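Local coordinates for putative 4-Hydroxy-2-oxoglutarate aldolase / 2-dehydro-3-deoxyphosphogluconate aldolase (Yersinia enterocolitica, PDB 3LM7), which is a putative aldolase of the KDGP aldolase family, whose chain folds as a TIM-type barrel and assembles with a second copy of itself, at residues 4-9 and 64-69; 92-97 and 217-222; 196-201 and 238-243; 165-170 and 202-207; 146-151 and 180-185. All blocks are in the same frame, centred on the assembly; numbering follows the deposited sequence.

Contact 1 (4-9 and 64-69); sequences MKLTPN and IDNALS
Asn66 sends CG anti to its backbone N (chi1 -150°), and Met4 turns CG beside its own N and then bends again at chi2 and chi3, so that the two side chains cross obliquely. The selenium of this selenomethionine settles over the peptide that joins Asp65 to Asn66, with Met4 SE 3.9 Å from Asp65 C. Behind it, Met4 CB meets Asn66 CB at 3.9 Å. The amide of Asn66 carries the polar link: ND2 donates to Lys5 O across 3.0 Å with an N-H...O angle of 168°. That oxygen lies almost in the plane of the Asn66 amide, while ND2 stands above the plane of the Lys5 carbonyl. Leu6 CD2 flanks Asn66 ND2 at 3.8 Å. A water adds a second bridge, accepting from Lys5 N at 2.6 Å and donating to Asp65 O at 3.1 Å. Asn66 occupies the third position of a type I' turn, Ile64 to Ala67, closed by Ala67 N to Ile64 O. ND2 also bonds Gln91 O, and Lys5 O also accepts from Gln93 NE2. The N-terminal arm is thereby fastened, near the surface, to the turn that leads from helix 50-63 into strand 68-71.

Contact 2 (92-97 and 217-222); sequences PQHVNQ and IPHIYS
Tip to tip, Asn96 and His219 reach for each other with the amide and imidazole planes 68° apart, and the meeting point is OD1 of Asn96 against CE1 of His219 at 3.4 Å. His94 holds CG anti to its N, which carries its ring forward until CE1 lies at the edge of the His219 ring, 4.3 Å from His219 CE1. Ile217 meets His94 end on, its CD1 4.0 Å from His94 CD2. The centre of the contact lies about 3 Å from the centre of the chain, inside the TIM-type barrel, where strand 94-95 faces the loop that follows helix 201-211. A polar network surrounds it: His94 ND1 bonds Ser69 OG, Glu191 OE1 bonds both His94 NE2 and His219 NE2, and Asn96 OD1 accepts from Lys163 NZ and Asn117 ND2. His94 NE2 and His219 NE2 lie 4.6 Å apart; the shared carboxylate would be expected to stabilise positive charge on either ring, though protonation is not seen. The second ring nitrogen of His219, ND1, shares a short, nearly straight hydrogen bond of 2.5 Å with Tyr221 OH. A water links the segments, accepting from Asn96 ND2 and hydrogen-bonded to Tyr221 OH at 2.9 Å.

Contact 3 (196-201 and 238-243); sequences IDLDNF and KTLLDI
A single methyl, CD2 of Leu240, is pressed between Leu198 of the facing loop and Phe201 at the start of helix 201-211. On one flank Leu240 CD2 lies over the ring of Phe201, 3.6 Å from the centroid and 17° off the normal, a CH-pi contact displaced toward CG. On another, Leu240 CD2 meets Leu198 CD2 at 3.5 Å, a carbon pair tighter than ordinary van der Waals contact, where the two leucines cross at about a right angle. Phe201 extends CG anti to its backbone N (chi1 175°), which delivers the ring to helix 234-247. Ile243, one helical turn beyond Leu240, then slides past Phe201 in the opposite direction and places CG2 in the ring plane, at its edge, 3.6 Å from Phe201 CD2. Face and edge are thus both engaged, which would be expected to restrict rotation of the ring. The loop that leads through Leu198 to Phe201 is shaped by Asp197, whose OD1 accepts from Asp199 N in an Asx turn and from Asn200 N at 3.0 Å. Asn200 OD1 in turn accepts from Asp197 N, at 2.8 Å. Leu17 of strand 17-20 touches both Phe201 and Leu240. Since the groups meeting across this interface are almost wholly hydrocarbon, the union of loop and helix rests on dispersion and exclusion of water, while the Asp197-Asn200 bonds shape the loop itself.

Contact 4 (165-170 and 202-207); sequences FPMNGL and EQIVQI
Ile204 is the centre of this packing, and its branches are divided by its torsions: CG1 lies beside the backbone N (chi1 -77°) and CG2 anti to it, so CG2 faces Met167, while CG1 touches both Met167 CE and Leu170 CD2. Ile204 CG2 receives the CE methyl of Met167 at 4.0 Å. Met167, a selenomethionine, runs straight through chi2 and folds only at chi3, 60°, which turns its terminal methyl tip to tip against the isoleucine. From CG1 the Ile204 chain continues nearly extended to CD1, which lies against the backbone of Gly169, 3.8 Å from its O. With CG beside its N (chi1 -60°), Leu170 brings CD2 to 3.9 Å from Ile204 CG1. The same leucine crosses the fully extended Gln203 at about a right angle, Leu170 CD1 standing 3.7 Å from Gln203 OE1 and Leu170 CD2 3.8 Å from Gln203 CD, so that the flat amide packs against methyl groups. Tyr176 of helix 173-185 also touches Met167 and bonds Ile204 O. Here a loop that follows strand 161-164 packs against helix 201-211, which follows the adjacent strand 189-192, a neighbour-to-neighbour contact in keeping with the repeated strand-loop-helix build of a TIM-type barrel.

Contact 5 (146-151 and 180-185); sequences PVTTAI and AEACAA
From CB, the side chain of Ile151 parts into two branches: CG1 turns beside the backbone N (chi1 -75°), while CG2 stands anti to it and takes no part. CG1 acts as a spacer, and with chi2 near anti it carries the chain outward to CD1, the atom that does the touching. Ile151 CD1 settles on the backbone between Ala182 and Cys183, 3.8 Å from Ala182 C and 3.9 Å from Cys183 N. Ile151 CD1 also meets Ala182 CB at 3.9 Å and Cys183 SG at 4.1 Å, so one tip bridges two successive residues of the facing helix. One turn earlier, Val147 places CG1 anti to its own N (chi1 171°) and brings it to 3.5 Å from Ala182 CB, the closest approach between the segments. Thr148 adds its CG2 methyl more loosely, 4.4 Å from Ala182 CB. Ala182 therefore projects among Val147, Thr148 and Ile151. The axes of the short helical segments pass 9.9 Å apart and cross at -49°. These are helices 147-156 and 173-185, which lie on either side of strand 161-164 along the chain. Phe188 and Thr186 touch Ile151 beyond the segments, and Ala185 O bonds Arg14 of the second subunit, so the helix end also reaches the dimer interface. With methyls and a thiol sulphur as the meeting groups, the two helices are held by shape and burial of apolar surface rather than by directed polar bonds.

From the N terminus, contact 1 closes first, tying the arm at 4-9 to the turn before strand 68-71. Contact 2 opens afterwards at strand 94-95, next to that strand, and touches contact 1 through Ser69 with His94. Its long loop, ending at 217-222, encloses the whole of contacts 4 and 5. These two cross: contact 5 opens at 146-151, contact 4 at 165-170, then contact 5 closes at 180-185 and contact 4 at 202-207. Contact 3 opens at 196-201, crossing contacts 2 and 4, and closes last on helix 234-247. Barrel interior, flanking helices and C-terminal helix are thus joined.

Contact 1 (4-9 and 64-69)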
# COMPACT_ATOMS: atom_id res chain seq x y z
N MSE A 4 17.80 4.23 14.53
CA MSE A 4 17.93 4.10 13.07
C MSE A 4 16.62 3.63 12.44
O MSE A 4 15.87 2.93 13.10
CB MSE A 4 19.13 3.23 12.74
CG MSE A 4 20.35 4.09 13.09
SE MSE A 4 21.54 4.23 11.63
CE MSE A 4 22.32 2.57 12.22
N LYS A 5 16.31 4.09 11.23
CA LYS A 5 15.03 3.71 10.57
C LYS A 5 15.05 2.18 10.23
O LYS A 5 16.08 1.69 9.75
CB LYS A 5 14.93 4.55 9.32
CG LYS A 5 13.75 4.29 8.50
CD LYS A 5 13.48 5.61 7.69
CE LYS A 5 12.39 5.37 6.64
NZ LYS A 5 12.92 4.51 5.53
N LEU A 6 13.95 1.44 10.48
CA LEU A 6 13.95 -0.01 10.27
C LEU A 6 13.16 -0.42 9.00
O LEU A 6 13.07 -1.60 8.75
CB LEU A 6 13.30 -0.74 11.46
CG LEU A 6 14.03 -0.57 12.80
CD1 LEU A 6 13.35 -1.33 13.99
CD2 LEU A 6 15.49 -1.05 12.64
N THR A 7 12.56 0.53 8.28
CA THR A 7 11.91 0.23 7.00
C THR A 7 12.67 0.90 5.84
O THR A 7 13.28 1.97 6.07
CB THR A 7 10.48 0.75 7.00
OG1 THR A 7 10.50 2.16 7.23
CG2 THR A 7 9.63 0.06 8.14
N PRO A 8 12.67 0.29 4.62
CA PRO A 8 13.37 0.88 3.46
C PRO A 8 12.83 2.28 3.12
O PRO A 8 11.65 2.60 3.38
CB PRO A 8 13.01 -0.07 2.28
CG PRO A 8 12.85 -1.42 3.01
CD PRO A 8 12.10 -1.03 4.28
N ASN A 9 13.68 3.09 2.49
CA ASN A 9 13.23 4.42 1.99
C ASN A 9 12.66 4.28 0.60
O ASN A 9 13.31 4.59 -0.39
CB ASN A 9 14.42 5.39 1.93
CG ASN A 9 13.99 6.86 1.56
OD1 ASN A 9 12.77 7.23 1.51
ND2 ASN A 9 15.03 7.72 1.29
N ILE A 64 25.12 4.57 5.92
CA ILE A 64 23.99 4.66 5.00
C ILE A 64 22.65 4.70 5.71
O ILE A 64 21.64 4.25 5.15
CB ILE A 64 24.03 3.50 3.95
CG1 ILE A 64 23.96 2.12 4.61
CG2 ILE A 64 25.30 3.57 3.06
CD1 ILE A 64 23.97 0.96 3.60
N ASP A 65 22.63 5.23 6.94
CA ASP A 65 21.39 5.44 7.70
C ASP A 65 20.57 4.13 7.82
O ASP A 65 19.35 4.20 7.79
CB ASP A 65 20.46 6.50 7.03
CG ASP A 65 21.17 7.84 6.78
OD1 ASP A 65 22.18 8.08 7.45
OD2 ASP A 65 20.73 8.61 5.90
N ASN A 66 21.25 3.00 7.96
CA ASN A 66 20.62 1.66 8.12
C ASN A 66 19.98 1.05 6.87
O ASN A 66 19.19 0.08 6.97
CB ASN A 66 19.62 1.62 9.25
CG ASN A 66 19.53 0.23 9.88
OD1 ASN A 66 20.56 -0.50 9.91
ND2 ASN A 66 18.33 -0.18 10.29
N ALA A 67 20.32 1.61 5.70
CA ALA A 67 19.68 1.15 4.45
C ALA A 67 20.43 -0.08 3.97
O ALA A 67 20.91 -0.12 2.85
CB ALA A 67 19.67 2.28 3.45
N LEU A 68 20.45 -1.10 4.84
CA LEU A 68 21.24 -2.29 4.68
C LEU A 68 20.28 -3.47 4.41
O LEU A 68 19.23 -3.56 5.05
CB LEU A 68 21.99 -2.53 6.02
CG LEU A 68 22.71 -3.89 6.18
CD1 LEU A 68 23.82 -4.09 5.24
CD2 LEU A 68 23.26 -4.00 7.64
N SER A 69 20.66 -4.34 3.47
CA SER A 69 19.95 -5.59 3.20
C SER A 69 20.93 -6.70 3.53
O SER A 69 22.00 -6.84 2.86
CB SER A 69 19.63 -5.66 1.69
OG SER A 69 19.03 -6.90 1.40
O HOH W 1 17.99 5.78 10.09

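Contact 2 (92-97 and 217-222)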
# COMPACT_ATOMS: atom_id res chain seq x y z
N PRO A 92 18.68 -4.52 10.59
CA PRO A 92 18.70 -3.77 9.35
C PRO A 92 17.31 -3.40 8.89
O PRO A 92 16.30 -3.75 9.57
CB PRO A 92 19.31 -4.79 8.36
CG PRO A 92 18.59 -6.08 8.77
CD PRO A 92 18.65 -5.98 10.34
N GLN A 93 17.24 -2.75 7.71
CA GLN A 93 15.96 -2.46 7.08
C GLN A 93 15.41 -3.66 6.31
O GLN A 93 14.20 -3.73 6.09
CB GLN A 93 16.04 -1.27 6.12
CG GLN A 93 16.06 0.06 6.95
CD GLN A 93 16.38 1.26 6.06
OE1 GLN A 93 16.42 1.14 4.84
NE2 GLN A 93 16.64 2.45 6.69
N HIS A 94 16.27 -4.59 5.97
CA HIS A 94 15.87 -5.64 5.02
C HIS A 94 16.68 -6.90 5.22
O HIS A 94 17.92 -6.82 5.47
CB HIS A 94 16.13 -5.13 3.56
CG HIS A 94 15.61 -6.07 2.52
ND1 HIS A 94 16.39 -7.04 1.94
CD2 HIS A 94 14.37 -6.20 1.96
CE1 HIS A 94 15.68 -7.69 1.04
NE2 HIS A 94 14.45 -7.21 1.05
N VAL A 95 16.02 -8.07 5.07
CA VAL A 95 16.71 -9.34 5.25
C VAL A 95 16.30 -10.25 4.09
O VAL A 95 15.10 -10.35 3.80
CB VAL A 95 16.23 -10.03 6.58
CG1 VAL A 95 16.78 -11.50 6.73
CG2 VAL A 95 16.61 -9.13 7.84
N ASN A 96 17.27 -10.89 3.43
CA ASN A 96 16.97 -11.88 2.42
C ASN A 96 16.85 -13.22 3.14
O ASN A 96 17.81 -13.64 3.81
CB ASN A 96 18.10 -12.00 1.40
CG ASN A 96 18.13 -10.80 0.42
OD1 ASN A 96 17.35 -10.74 -0.55
ND2 ASN A 96 18.97 -9.83 0.72
N GLN A 97 15.77 -13.96 2.90
CA GLN A 97 15.69 -15.32 3.44
C GLN A 97 15.19 -16.33 2.39
O GLN A 97 14.54 -15.95 1.43
CB GLN A 97 14.77 -15.45 4.69
CG GLN A 97 15.51 -15.29 6.07
CD GLN A 97 16.54 -16.39 6.27
OE1 GLN A 97 16.64 -17.34 5.47
NE2 GLN A 97 17.39 -16.22 7.27
N ILE A 217 10.52 -4.18 -4.52
CA ILE A 217 11.96 -4.04 -4.18
C ILE A 217 12.70 -4.86 -5.24
O ILE A 217 12.95 -6.05 -5.08
CB ILE A 217 12.32 -4.51 -2.72
CG1 ILE A 217 11.55 -3.66 -1.69
CG2 ILE A 217 13.90 -4.38 -2.47
CD1 ILE A 217 11.68 -4.20 -0.18
N PRO A 218 13.02 -4.23 -6.39
CA PRO A 218 13.70 -5.03 -7.43
C PRO A 218 15.16 -5.19 -7.07
O PRO A 218 15.74 -4.25 -6.50
CB PRO A 218 13.56 -4.15 -8.69
CG PRO A 218 13.45 -2.77 -8.20
CD PRO A 218 12.64 -2.88 -6.86
N HIS A 219 15.76 -6.32 -7.42
CA HIS A 219 17.16 -6.54 -7.13
C HIS A 219 17.94 -6.46 -8.42
O HIS A 219 17.52 -7.06 -9.38
CB HIS A 219 17.35 -7.95 -6.52
CG HIS A 219 16.76 -8.07 -5.16
ND1 HIS A 219 17.50 -8.48 -4.08
CD2 HIS A 219 15.51 -7.82 -4.70
CE1 HIS A 219 16.72 -8.51 -3.00
NE2 HIS A 219 15.50 -8.13 -3.35
N ILE A 220 19.05 -5.71 -8.42
CA ILE A 220 19.87 -5.55 -9.63
C ILE A 220 21.33 -5.76 -9.29
O ILE A 220 21.90 -5.01 -8.53
CB ILE A 220 19.68 -4.14 -10.30
CG1 ILE A 220 18.20 -3.68 -10.28
CG2 ILE A 220 20.24 -4.20 -11.73
CD1 ILE A 220 17.76 -3.00 -8.94
N TYR A 221 21.90 -6.82 -9.81
CA TYR A 221 23.17 -7.35 -9.32
C TYR A 221 24.18 -7.28 -10.48
O TYR A 221 24.53 -6.20 -10.90
CB TYR A 221 22.99 -8.77 -8.81
CG TYR A 221 22.13 -8.90 -7.55
CD1 TYR A 221 21.99 -7.84 -6.63
CD2 TYR A 221 21.51 -10.08 -7.26
CE1 TYR A 221 21.17 -7.97 -5.46
CE2 TYR A 221 20.75 -10.24 -6.06
CZ TYR A 221 20.59 -9.18 -5.19
OH TYR A 221 19.86 -9.39 -4.03
N SER A 222 24.61 -8.42 -11.04
CA SER A 222 25.84 -8.39 -11.83
C SER A 222 25.77 -7.48 -13.08
O SER A 222 26.80 -7.04 -13.55
CB SER A 222 26.27 -9.82 -12.24
OG SER A 222 25.29 -10.35 -13.11
O HOH W 2 20.25 -8.04 -1.54

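Contact 3 (196-201 and 238-243)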
# COMPACT_ATOMS: atom_id res chain seq x y z
N ILE A 196 17.96 -8.99 -14.06
CA ILE A 196 17.41 -7.64 -14.28
C ILE A 196 18.60 -6.80 -14.73
O ILE A 196 19.70 -6.92 -14.20
CB ILE A 196 16.74 -7.05 -13.01
CG1 ILE A 196 15.44 -7.92 -12.66
CG2 ILE A 196 16.39 -5.60 -13.24
CD1 ILE A 196 14.66 -7.38 -11.39
N ASP A 197 18.39 -6.01 -15.77
CA ASP A 197 19.46 -5.12 -16.22
C ASP A 197 18.85 -3.77 -16.52
O ASP A 197 17.67 -3.58 -16.32
CB ASP A 197 20.27 -5.71 -17.41
CG ASP A 197 19.42 -5.97 -18.63
OD1 ASP A 197 18.42 -5.28 -18.83
OD2 ASP A 197 19.75 -6.91 -19.35
N LEU A 198 19.64 -2.82 -17.06
CA LEU A 198 19.08 -1.49 -17.26
C LEU A 198 18.05 -1.44 -18.37
O LEU A 198 17.26 -0.49 -18.42
CB LEU A 198 20.24 -0.49 -17.60
CG LEU A 198 21.29 -0.34 -16.49
CD1 LEU A 198 22.44 0.59 -16.94
CD2 LEU A 198 20.61 0.23 -15.19
N ASP A 199 18.06 -2.44 -19.25
CA ASP A 199 17.12 -2.45 -20.41
C ASP A 199 15.79 -3.15 -20.13
O ASP A 199 14.78 -2.87 -20.81
CB ASP A 199 17.81 -3.08 -21.62
CG ASP A 199 18.94 -2.21 -22.16
OD1 ASP A 199 18.86 -0.94 -22.08
OD2 ASP A 199 19.90 -2.83 -22.67
N ASN A 200 15.74 -4.03 -19.15
CA ASN A 200 14.45 -4.70 -18.83
C ASN A 200 13.85 -4.24 -17.49
O ASN A 200 12.77 -4.64 -17.13
CB ASN A 200 14.54 -6.23 -18.91
CG ASN A 200 15.52 -6.81 -17.91
OD1 ASN A 200 15.82 -6.20 -16.88
ND2 ASN A 200 16.05 -7.98 -18.22
N PHE A 201 14.58 -3.36 -16.79
CA PHE A 201 14.19 -2.92 -15.46
C PHE A 201 12.87 -2.23 -15.53
O PHE A 201 11.98 -2.55 -14.75
CB PHE A 201 15.24 -1.96 -14.90
CG PHE A 201 14.86 -1.35 -13.56
CD1 PHE A 201 15.07 -2.06 -12.38
CD2 PHE A 201 14.31 -0.05 -13.49
CE1 PHE A 201 14.73 -1.47 -11.10
CE2 PHE A 201 13.98 0.56 -12.26
CZ PHE A 201 14.20 -0.14 -11.06
N LYS A 238 22.09 5.61 -10.63
CA LYS A 238 21.34 6.85 -11.06
C LYS A 238 20.36 6.57 -12.23
O LYS A 238 19.23 7.12 -12.24
CB LYS A 238 22.34 7.97 -11.39
CG LYS A 238 21.73 9.33 -11.30
CD LYS A 238 21.34 9.78 -12.62
CE LYS A 238 20.98 11.29 -12.58
NZ LYS A 238 20.59 11.63 -14.00
N THR A 239 20.77 5.76 -13.22
CA THR A 239 19.94 5.46 -14.38
C THR A 239 18.66 4.71 -13.87
O THR A 239 17.52 4.96 -14.32
CB THR A 239 20.70 4.53 -15.39
OG1 THR A 239 21.83 5.25 -15.91
CG2 THR A 239 19.84 4.09 -16.55
N LEU A 240 18.87 3.79 -12.93
CA LEU A 240 17.71 3.12 -12.29
C LEU A 240 16.79 4.07 -11.55
O LEU A 240 15.57 4.06 -11.77
CB LEU A 240 18.20 2.02 -11.33
CG LEU A 240 18.89 0.89 -12.08
CD1 LEU A 240 19.73 -0.02 -11.07
CD2 LEU A 240 17.95 0.02 -12.97
N LEU A 241 17.36 4.89 -10.66
CA LEU A 241 16.56 5.94 -10.01
C LEU A 241 15.70 6.75 -11.01
O LEU A 241 14.49 6.96 -10.80
CB LEU A 241 17.47 6.89 -9.21
CG LEU A 241 16.70 7.88 -8.32
CD1 LEU A 241 15.72 7.19 -7.30
CD2 LEU A 241 17.69 8.87 -7.64
N ASP A 242 16.34 7.27 -12.08
CA ASP A 242 15.60 8.05 -13.05
C ASP A 242 14.40 7.26 -13.64
O ASP A 242 13.33 7.84 -13.86
CB ASP A 242 16.52 8.52 -14.20
CG ASP A 242 17.51 9.59 -13.77
OD1 ASP A 242 17.31 10.16 -12.71
OD2 ASP A 242 18.51 9.80 -14.50
N ILE A 243 14.57 5.97 -13.93
CA ILE A 243 13.41 5.17 -14.40
C ILE A 243 12.32 5.11 -13.30
O ILE A 243 11.09 5.30 -13.55
CB ILE A 243 13.86 3.71 -14.77
CG1 ILE A 243 14.77 3.76 -16.00
CG2 ILE A 243 12.63 2.79 -15.04
CD1 ILE A 243 15.51 2.44 -16.28

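Contact 4 (165-170 and 202-207)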
# COMPACT_ATOMS: atom_id res chain seq x y z
N PHE A 165 12.63 -15.71 -7.57
CA PHE A 165 13.98 -15.91 -8.04
C PHE A 165 14.14 -17.37 -8.39
O PHE A 165 13.62 -18.21 -7.66
CB PHE A 165 14.96 -15.59 -6.88
CG PHE A 165 16.39 -15.90 -7.22
CD1 PHE A 165 17.15 -15.03 -7.99
CD2 PHE A 165 16.98 -17.09 -6.73
CE1 PHE A 165 18.50 -15.34 -8.31
CE2 PHE A 165 18.29 -17.40 -6.99
CZ PHE A 165 19.07 -16.52 -7.82
N PRO A 166 14.91 -17.71 -9.42
CA PRO A 166 15.60 -16.85 -10.44
C PRO A 166 14.63 -16.47 -11.55
O PRO A 166 13.95 -17.33 -12.16
CB PRO A 166 16.72 -17.77 -10.97
CG PRO A 166 15.97 -19.21 -10.98
CD PRO A 166 15.25 -19.15 -9.57
N MSE A 167 14.44 -15.18 -11.76
CA MSE A 167 13.56 -14.81 -12.88
C MSE A 167 14.10 -14.98 -14.27
O MSE A 167 13.30 -15.04 -15.24
CB MSE A 167 13.15 -13.37 -12.73
CG MSE A 167 11.90 -13.42 -12.02
SE MSE A 167 11.26 -11.71 -11.70
CE MSE A 167 11.00 -10.86 -13.40
N ASN A 168 15.41 -15.03 -14.40
CA ASN A 168 16.00 -14.93 -15.75
C ASN A 168 15.40 -13.79 -16.59
O ASN A 168 14.92 -14.02 -17.70
CB ASN A 168 15.91 -16.29 -16.50
CG ASN A 168 16.68 -17.38 -15.78
OD1 ASN A 168 17.84 -17.19 -15.39
ND2 ASN A 168 16.03 -18.51 -15.54
N GLY A 169 15.41 -12.56 -16.05
CA GLY A 169 14.94 -11.39 -16.80
C GLY A 169 13.50 -11.51 -17.16
O GLY A 169 12.65 -11.62 -16.29
N LEU A 170 13.19 -11.52 -18.46
CA LEU A 170 11.79 -11.59 -18.90
C LEU A 170 11.37 -13.03 -19.24
O LEU A 170 10.26 -13.26 -19.73
CB LEU A 170 11.64 -10.76 -20.17
CG LEU A 170 11.99 -9.26 -20.02
CD1 LEU A 170 12.08 -8.55 -21.39
CD2 LEU A 170 10.92 -8.59 -19.24
N GLU A 202 12.71 -1.23 -16.42
CA GLU A 202 11.42 -0.53 -16.45
C GLU A 202 10.23 -1.49 -16.66
O GLU A 202 9.25 -1.42 -15.92
CB GLU A 202 11.39 0.55 -17.56
CG GLU A 202 10.03 1.22 -17.66
CD GLU A 202 10.09 2.43 -18.58
OE1 GLU A 202 11.19 2.86 -18.99
OE2 GLU A 202 9.03 2.95 -18.87
N GLN A 203 10.35 -2.40 -17.62
CA GLN A 203 9.22 -3.25 -17.91
C GLN A 203 8.92 -4.18 -16.70
O GLN A 203 7.79 -4.33 -16.30
CB GLN A 203 9.50 -4.07 -19.17
CG GLN A 203 8.31 -5.00 -19.50
CD GLN A 203 8.62 -5.89 -20.73
OE1 GLN A 203 9.65 -5.71 -21.37
NE2 GLN A 203 7.77 -6.88 -20.99
N ILE A 204 9.96 -4.68 -16.06
CA ILE A 204 9.77 -5.59 -14.95
C ILE A 204 9.09 -4.91 -13.75
O ILE A 204 8.14 -5.45 -13.14
CB ILE A 204 11.15 -6.28 -14.55
CG1 ILE A 204 11.47 -7.40 -15.57
CG2 ILE A 204 11.05 -6.84 -13.11
CD1 ILE A 204 12.97 -7.95 -15.57
N VAL A 205 9.55 -3.71 -13.42
CA VAL A 205 8.89 -2.92 -12.39
C VAL A 205 7.49 -2.45 -12.81
O VAL A 205 6.57 -2.52 -11.99
CB VAL A 205 9.77 -1.72 -11.93
CG1 VAL A 205 9.00 -0.88 -10.83
CG2 VAL A 205 11.16 -2.25 -11.39
N GLN A 206 7.30 -2.07 -14.07
CA GLN A 206 6.01 -1.57 -14.47
C GLN A 206 4.98 -2.70 -14.31
O GLN A 206 3.82 -2.45 -13.99
CB GLN A 206 6.05 -1.18 -15.95
CG GLN A 206 4.82 -0.40 -16.44
CD GLN A 206 4.68 0.98 -15.81
OE1 GLN A 206 5.54 1.85 -16.02
NE2 GLN A 206 3.62 1.18 -15.04
N ILE A 207 5.36 -3.94 -14.64
CA ILE A 207 4.40 -5.04 -14.48
C ILE A 207 3.87 -5.11 -13.06
O ILE A 207 2.67 -5.29 -12.83
CB ILE A 207 5.10 -6.38 -14.85
CG1 ILE A 207 5.12 -6.49 -16.37
CG2 ILE A 207 4.39 -7.61 -14.19
CD1 ILE A 207 6.11 -7.61 -16.83

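Contact 5 (146-151 and 180-185)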
# COMPACT_ATOMS: atom_id res chain seq x y z
N PRO A 146 0.20 -23.55 -4.83
CA PRO A 146 -0.42 -22.40 -5.48
C PRO A 146 0.20 -21.11 -4.97
O PRO A 146 0.55 -21.01 -3.81
CB PRO A 146 -1.91 -22.51 -5.05
CG PRO A 146 -2.09 -24.05 -4.75
CD PRO A 146 -0.74 -24.51 -4.23
N VAL A 147 0.31 -20.12 -5.85
CA VAL A 147 0.85 -18.81 -5.44
C VAL A 147 0.13 -18.25 -4.20
O VAL A 147 0.83 -17.80 -3.24
CB VAL A 147 0.86 -17.78 -6.63
CG1 VAL A 147 1.23 -16.34 -6.16
CG2 VAL A 147 1.84 -18.33 -7.76
N THR A 148 -1.21 -18.23 -4.23
CA THR A 148 -1.95 -17.65 -3.12
C THR A 148 -1.64 -18.38 -1.80
O THR A 148 -1.51 -17.77 -0.66
CB THR A 148 -3.47 -17.69 -3.39
OG1 THR A 148 -3.86 -19.04 -3.84
CG2 THR A 148 -3.79 -16.59 -4.44
N THR A 149 -1.54 -19.69 -1.93
CA THR A 149 -1.19 -20.49 -0.72
C THR A 149 0.22 -20.17 -0.25
O THR A 149 0.42 -20.02 0.96
CB THR A 149 -1.33 -22.00 -1.02
OG1 THR A 149 -2.65 -22.21 -1.59
CG2 THR A 149 -1.19 -22.83 0.33
N ALA A 150 1.21 -20.03 -1.16
CA ALA A 150 2.60 -19.67 -0.72
C ALA A 150 2.61 -18.31 -0.06
O ALA A 150 3.27 -18.15 0.96
CB ALA A 150 3.61 -19.67 -1.94
N ILE A 151 1.84 -17.35 -0.60
CA ILE A 151 1.77 -16.03 0.05
C ILE A 151 1.20 -16.15 1.47
O ILE A 151 1.72 -15.57 2.46
CB ILE A 151 0.90 -15.04 -0.78
CG1 ILE A 151 1.74 -14.59 -2.03
CG2 ILE A 151 0.56 -13.84 0.04
CD1 ILE A 151 0.85 -13.92 -3.12
N ALA A 180 2.63 -11.12 -9.33
CA ALA A 180 2.37 -9.71 -9.09
C ALA A 180 0.87 -9.45 -8.83
O ALA A 180 0.51 -8.75 -7.87
CB ALA A 180 2.90 -8.87 -10.28
N GLU A 181 -0.01 -10.06 -9.63
CA GLU A 181 -1.48 -9.85 -9.42
C GLU A 181 -1.96 -10.45 -8.10
O GLU A 181 -2.76 -9.82 -7.39
CB GLU A 181 -2.28 -10.43 -10.58
CG GLU A 181 -1.57 -10.05 -11.84
CD GLU A 181 -2.39 -9.36 -12.80
OE1 GLU A 181 -2.93 -8.30 -12.33
OE2 GLU A 181 -2.44 -9.86 -14.00
N ALA A 182 -1.36 -11.60 -7.74
CA ALA A 182 -1.69 -12.26 -6.48
C ALA A 182 -1.14 -11.44 -5.26
O ALA A 182 -1.85 -11.25 -4.22
CB ALA A 182 -1.12 -13.73 -6.50
N CYS A 183 0.05 -10.85 -5.40
CA CYS A 183 0.56 -10.00 -4.30
C CYS A 183 -0.36 -8.78 -4.13
O CYS A 183 -0.64 -8.40 -3.03
CB CYS A 183 1.98 -9.49 -4.60
SG CYS A 183 3.27 -10.88 -4.40
N ALA A 184 -0.68 -8.11 -5.23
CA ALA A 184 -1.59 -6.94 -5.18
C ALA A 184 -2.89 -7.36 -4.52
O ALA A 184 -3.42 -6.64 -3.66
CB ALA A 184 -1.85 -6.40 -6.64
N ALA A 185 -3.44 -8.49 -4.94
CA ALA A 185 -4.75 -8.93 -4.35
C ALA A 185 -4.67 -9.12 -2.83
O ALA A 185 -5.64 -8.86 -2.10
CB ALA A 185 -5.22 -10.27 -5.02